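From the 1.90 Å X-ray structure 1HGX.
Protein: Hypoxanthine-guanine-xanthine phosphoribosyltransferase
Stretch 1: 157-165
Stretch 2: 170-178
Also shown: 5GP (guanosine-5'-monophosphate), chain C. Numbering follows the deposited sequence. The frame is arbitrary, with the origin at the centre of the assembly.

Stretch 1 157-165: IIGYGFDFH
Stretch 2 (170-178) NLPVIGILK

A short antiparallel pairing is often held by a few backbone hydrogen bonds and the apolar side chains around them, and this phosphoribosyltransferase offers a compact example. Ile 157 and Ile 158 form a brief strand that runs antiparallel to the strand 174-177. Ile 157 faces Ile 176 as a non-hydrogen-bonded pair (CA to CA 4.9 Å), and Ile 158 faces Gly 175 as a hydrogen-bonded pair (CA to CA 5.3 Å). In the latter, Ile 158 N donates to Gly 175 O at 2.7 Å and Gly 175 N to Ile 158 O at 2.8 Å. The phi/psi values are extended: -81/139 and -136/152 for Ile 157 and Ile 158, -108/124 for Ile 174, -148/179 for Gly 175, -97/132 for Ile 176 and -75/130 for Leu 177.

Beyond Ile 158 the chain leaves the strand. Gly 159 (101/159), Tyr 160 (48/55), Gly 161 (100/-31) and Phe 162 (-78/124) make a type I' turn, closed by Gly 159 N to Phe 162 O and Phe 162 N to Gly 159 O, both 2.9 Å. The backbone angles of Gly 159 and Gly 161 each call for glycine. At Gly 159 a CB would also lie 2.0 Å from Val 173 O; its absence lets Gly 159 CA approach Val 173 O to 3.2 Å in a CA-H...O contact. Tyr 160 N then donates to Leu 171 O at 2.9 Å, tying the turn to the loop before the second strand.

The side chains are mostly apolar and buried, which suits a contact whose polar bonds are made by the backbone. Ile 157 (chi1 m, chi2 m) shares a sheet face with Ile 176 (m, t), CD1 of Ile 157 lying 4.3 Å from CG1 of Ile 176; CG2 of Ile 157 meets CG2 of Ile 174 (m, t) at 3.5 Å. Ile 158, on the other face, has chi1 at -136°, between wells, and chi2 p. CG2 of Ile 158 lies 4.2 Å from CD2 of Leu 171 (m, p), and CB of Ile 158 4.4 Å from CB of Leu 177. Tyr 160 (t) packs CB 4.1 Å from CG1 of Ile 174, while its ring leads away. Leu 177 (chi1 t, chi2 -117°) sets CD1 over one face of the Phe 164 ring (chi1 t), 4.2 Å from the ring centroid and 9° off the normal, a CH-pi contact. Between the two stretches 567 Å² is buried, both sides summed.

The backbone of Ile 157 also reads the guanine: Ile 157 N donates to 5GP O6 at 2.7 Å, and 5GP N1 donates to Ile 157 O at 2.9 Å.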

# COMPACT_ATOMS: atom_id res chain seq x y z
N ILE A 157 11.30 -16.99 1.73
CA ILE A 157 11.71 -15.62 1.46
C ILE A 157 11.17 -14.64 2.49
O ILE A 157 9.99 -14.68 2.87
CB ILE A 157 11.32 -15.22 0.00
CG1 ILE A 157 11.93 -16.23 -0.98
CG2 ILE A 157 11.77 -13.80 -0.33
CD1 ILE A 157 13.44 -16.47 -0.80
N ILE A 158 12.03 -13.71 2.87
CA ILE A 158 11.71 -12.71 3.88
C ILE A 158 12.20 -11.31 3.43
O ILE A 158 13.12 -11.21 2.61
CB ILE A 158 12.33 -13.18 5.24
CG1 ILE A 158 11.34 -12.98 6.36
CG2 ILE A 158 13.70 -12.56 5.51
CD1 ILE A 158 10.10 -13.80 6.19
N GLY A 159 11.52 -10.26 3.89
CA GLY A 159 11.93 -8.90 3.56
C GLY A 159 11.16 -8.18 2.47
O GLY A 159 10.48 -8.80 1.65
N TYR A 160 11.23 -6.85 2.48
CA TYR A 160 10.57 -6.01 1.49
C TYR A 160 9.11 -6.42 1.28
O TYR A 160 8.67 -6.70 0.16
CB TYR A 160 11.34 -6.06 0.17
CG TYR A 160 10.88 -5.06 -0.86
CD1 TYR A 160 10.97 -3.69 -0.61
CD2 TYR A 160 10.33 -5.47 -2.08
CE1 TYR A 160 10.52 -2.75 -1.55
CE2 TYR A 160 9.89 -4.56 -3.01
CZ TYR A 160 9.98 -3.20 -2.75
OH TYR A 160 9.55 -2.31 -3.69
N GLY A 161 8.35 -6.45 2.37
CA GLY A 161 6.96 -6.85 2.29
C GLY A 161 6.72 -8.29 2.71
O GLY A 161 5.63 -8.60 3.20
N PHE A 162 7.69 -9.17 2.49
CA PHE A 162 7.56 -10.59 2.88
C PHE A 162 7.78 -10.71 4.38
O PHE A 162 8.83 -10.31 4.89
CB PHE A 162 8.60 -11.46 2.17
CG PHE A 162 8.41 -11.56 0.69
CD1 PHE A 162 7.32 -12.22 0.15
CD2 PHE A 162 9.34 -11.00 -0.17
CE1 PHE A 162 7.15 -12.32 -1.22
CE2 PHE A 162 9.18 -11.10 -1.56
CZ PHE A 162 8.09 -11.76 -2.08
N ASP A 163 6.80 -11.28 5.09
CA ASP A 163 6.90 -11.45 6.53
C ASP A 163 6.90 -12.91 6.96
O ASP A 163 6.61 -13.81 6.17
CB ASP A 163 5.70 -10.78 7.23
CG ASP A 163 4.44 -11.64 7.18
OD1 ASP A 163 3.78 -11.68 6.13
OD2 ASP A 163 4.12 -12.30 8.20
N PHE A 164 7.20 -13.11 8.23
CA PHE A 164 7.17 -14.42 8.87
C PHE A 164 6.64 -14.09 10.26
O PHE A 164 7.30 -13.39 11.03
CB PHE A 164 8.55 -15.07 8.99
CG PHE A 164 8.54 -16.33 9.81
CD1 PHE A 164 7.98 -17.50 9.30
CD2 PHE A 164 9.04 -16.33 11.10
CE1 PHE A 164 7.90 -18.65 10.08
CE2 PHE A 164 8.97 -17.47 11.89
CZ PHE A 164 8.40 -18.64 11.39
N HIS A 165 5.42 -14.53 10.56
CA HIS A 165 4.80 -14.26 11.87
C HIS A 165 4.71 -12.77 12.14
O HIS A 165 4.99 -12.31 13.26
CB HIS A 165 5.56 -14.96 12.99
CG HIS A 165 5.35 -16.44 13.02
ND1 HIS A 165 6.16 -17.30 13.74
CD2 HIS A 165 4.43 -17.23 12.40
CE1 HIS A 165 5.75 -18.54 13.56
NE2 HIS A 165 4.71 -18.52 12.75
N ASN A 170 9.74 -4.89 6.99
CA ASN A 170 10.53 -3.67 6.89
C ASN A 170 11.95 -3.80 6.34
O ASN A 170 12.56 -2.79 5.99
CB ASN A 170 10.59 -2.98 8.26
CG ASN A 170 11.32 -3.82 9.30
OD1 ASN A 170 10.82 -4.86 9.73
ND2 ASN A 170 12.49 -3.38 9.70
N LEU A 171 12.48 -5.02 6.28
CA LEU A 171 13.83 -5.23 5.76
C LEU A 171 13.94 -4.66 4.35
O LEU A 171 13.07 -4.90 3.52
CB LEU A 171 14.17 -6.72 5.73
CG LEU A 171 14.83 -7.28 6.99
CD1 LEU A 171 14.22 -6.69 8.25
CD2 LEU A 171 14.71 -8.77 6.98
N PRO A 172 14.99 -3.89 4.07
CA PRO A 172 15.19 -3.29 2.75
C PRO A 172 15.75 -4.25 1.69
O PRO A 172 16.15 -3.82 0.60
CB PRO A 172 16.16 -2.15 3.05
CG PRO A 172 17.02 -2.74 4.11
CD PRO A 172 16.02 -3.42 5.02
N VAL A 173 15.75 -5.54 2.00
CA VAL A 173 16.28 -6.55 1.09
C VAL A 173 15.34 -7.75 1.02
O VAL A 173 14.41 -7.89 1.81
CB VAL A 173 17.66 -7.09 1.58
CG1 VAL A 173 18.67 -5.96 1.70
CG2 VAL A 173 17.50 -7.80 2.92
N ILE A 174 15.58 -8.61 0.04
CA ILE A 174 14.83 -9.84 -0.11
C ILE A 174 15.88 -10.88 0.31
O ILE A 174 16.99 -10.89 -0.22
CB ILE A 174 14.38 -10.04 -1.56
CG1 ILE A 174 13.22 -9.09 -1.88
CG2 ILE A 174 14.00 -11.50 -1.81
CD1 ILE A 174 12.84 -9.06 -3.34
N GLY A 175 15.56 -11.71 1.29
CA GLY A 175 16.53 -12.69 1.74
C GLY A 175 15.89 -13.97 2.22
O GLY A 175 14.66 -14.08 2.25
N ILE A 176 16.72 -14.92 2.63
CA ILE A 176 16.28 -16.22 3.11
C ILE A 176 16.22 -16.24 4.63
O ILE A 176 17.16 -15.83 5.31
CB ILE A 176 17.27 -17.34 2.64
CG1 ILE A 176 17.23 -17.44 1.10
CG2 ILE A 176 16.94 -18.67 3.29
CD1 ILE A 176 18.32 -18.30 0.51
N LEU A 177 15.10 -16.73 5.16
CA LEU A 177 14.89 -16.82 6.60
C LEU A 177 15.75 -18.00 7.09
O LEU A 177 15.72 -19.07 6.47
CB LEU A 177 13.41 -17.10 6.87
CG LEU A 177 12.70 -16.87 8.22
CD1 LEU A 177 12.18 -18.18 8.77
CD2 LEU A 177 13.60 -16.16 9.21
N LYS A 178 16.54 -17.79 8.14
CA LYS A 178 17.39 -18.85 8.69
C LYS A 178 16.52 -20.03 9.10
O LYS A 178 15.38 -19.85 9.52
CB LYS A 178 18.11 -18.38 9.95
CG LYS A 178 19.36 -17.58 9.74
CD LYS A 178 19.96 -17.24 11.09
CE LYS A 178 21.14 -16.31 10.94
NZ LYS A 178 21.77 -15.99 12.25
P 5GP C . 1.03 -20.57 -3.94
O1P 5GP C . 1.64 -20.06 -5.19
O2P 5GP C . -0.43 -20.56 -3.98
O3P 5GP C . 1.64 -21.85 -3.55
O5' 5GP C . 1.56 -19.64 -2.81
C5' 5GP C . 1.75 -18.23 -2.92
C4' 5GP C . 1.29 -17.61 -1.66
O4' 5GP C . 2.08 -17.98 -0.52
C3' 5GP C . 1.32 -16.12 -1.74
O3' 5GP C . 0.33 -15.68 -0.82
C2' 5GP C . 2.66 -15.86 -1.16
O2' 5GP C . 2.72 -14.55 -0.64
C1' 5GP C . 2.87 -16.89 -0.05
N9 5GP C . 4.32 -17.33 -0.01
C8 5GP C . 4.92 -18.26 -0.86
N7 5GP C . 6.20 -18.41 -0.65
C5 5GP C . 6.51 -17.53 0.38
C6 5GP C . 7.79 -17.19 0.93
O6 5GP C . 8.87 -17.73 0.71
N1 5GP C . 7.73 -16.11 1.80
C2 5GP C . 6.56 -15.43 2.14
N2 5GP C . 6.65 -14.49 3.08
N3 5GP C . 5.34 -15.77 1.65
C4 5GP C . 5.38 -16.81 0.75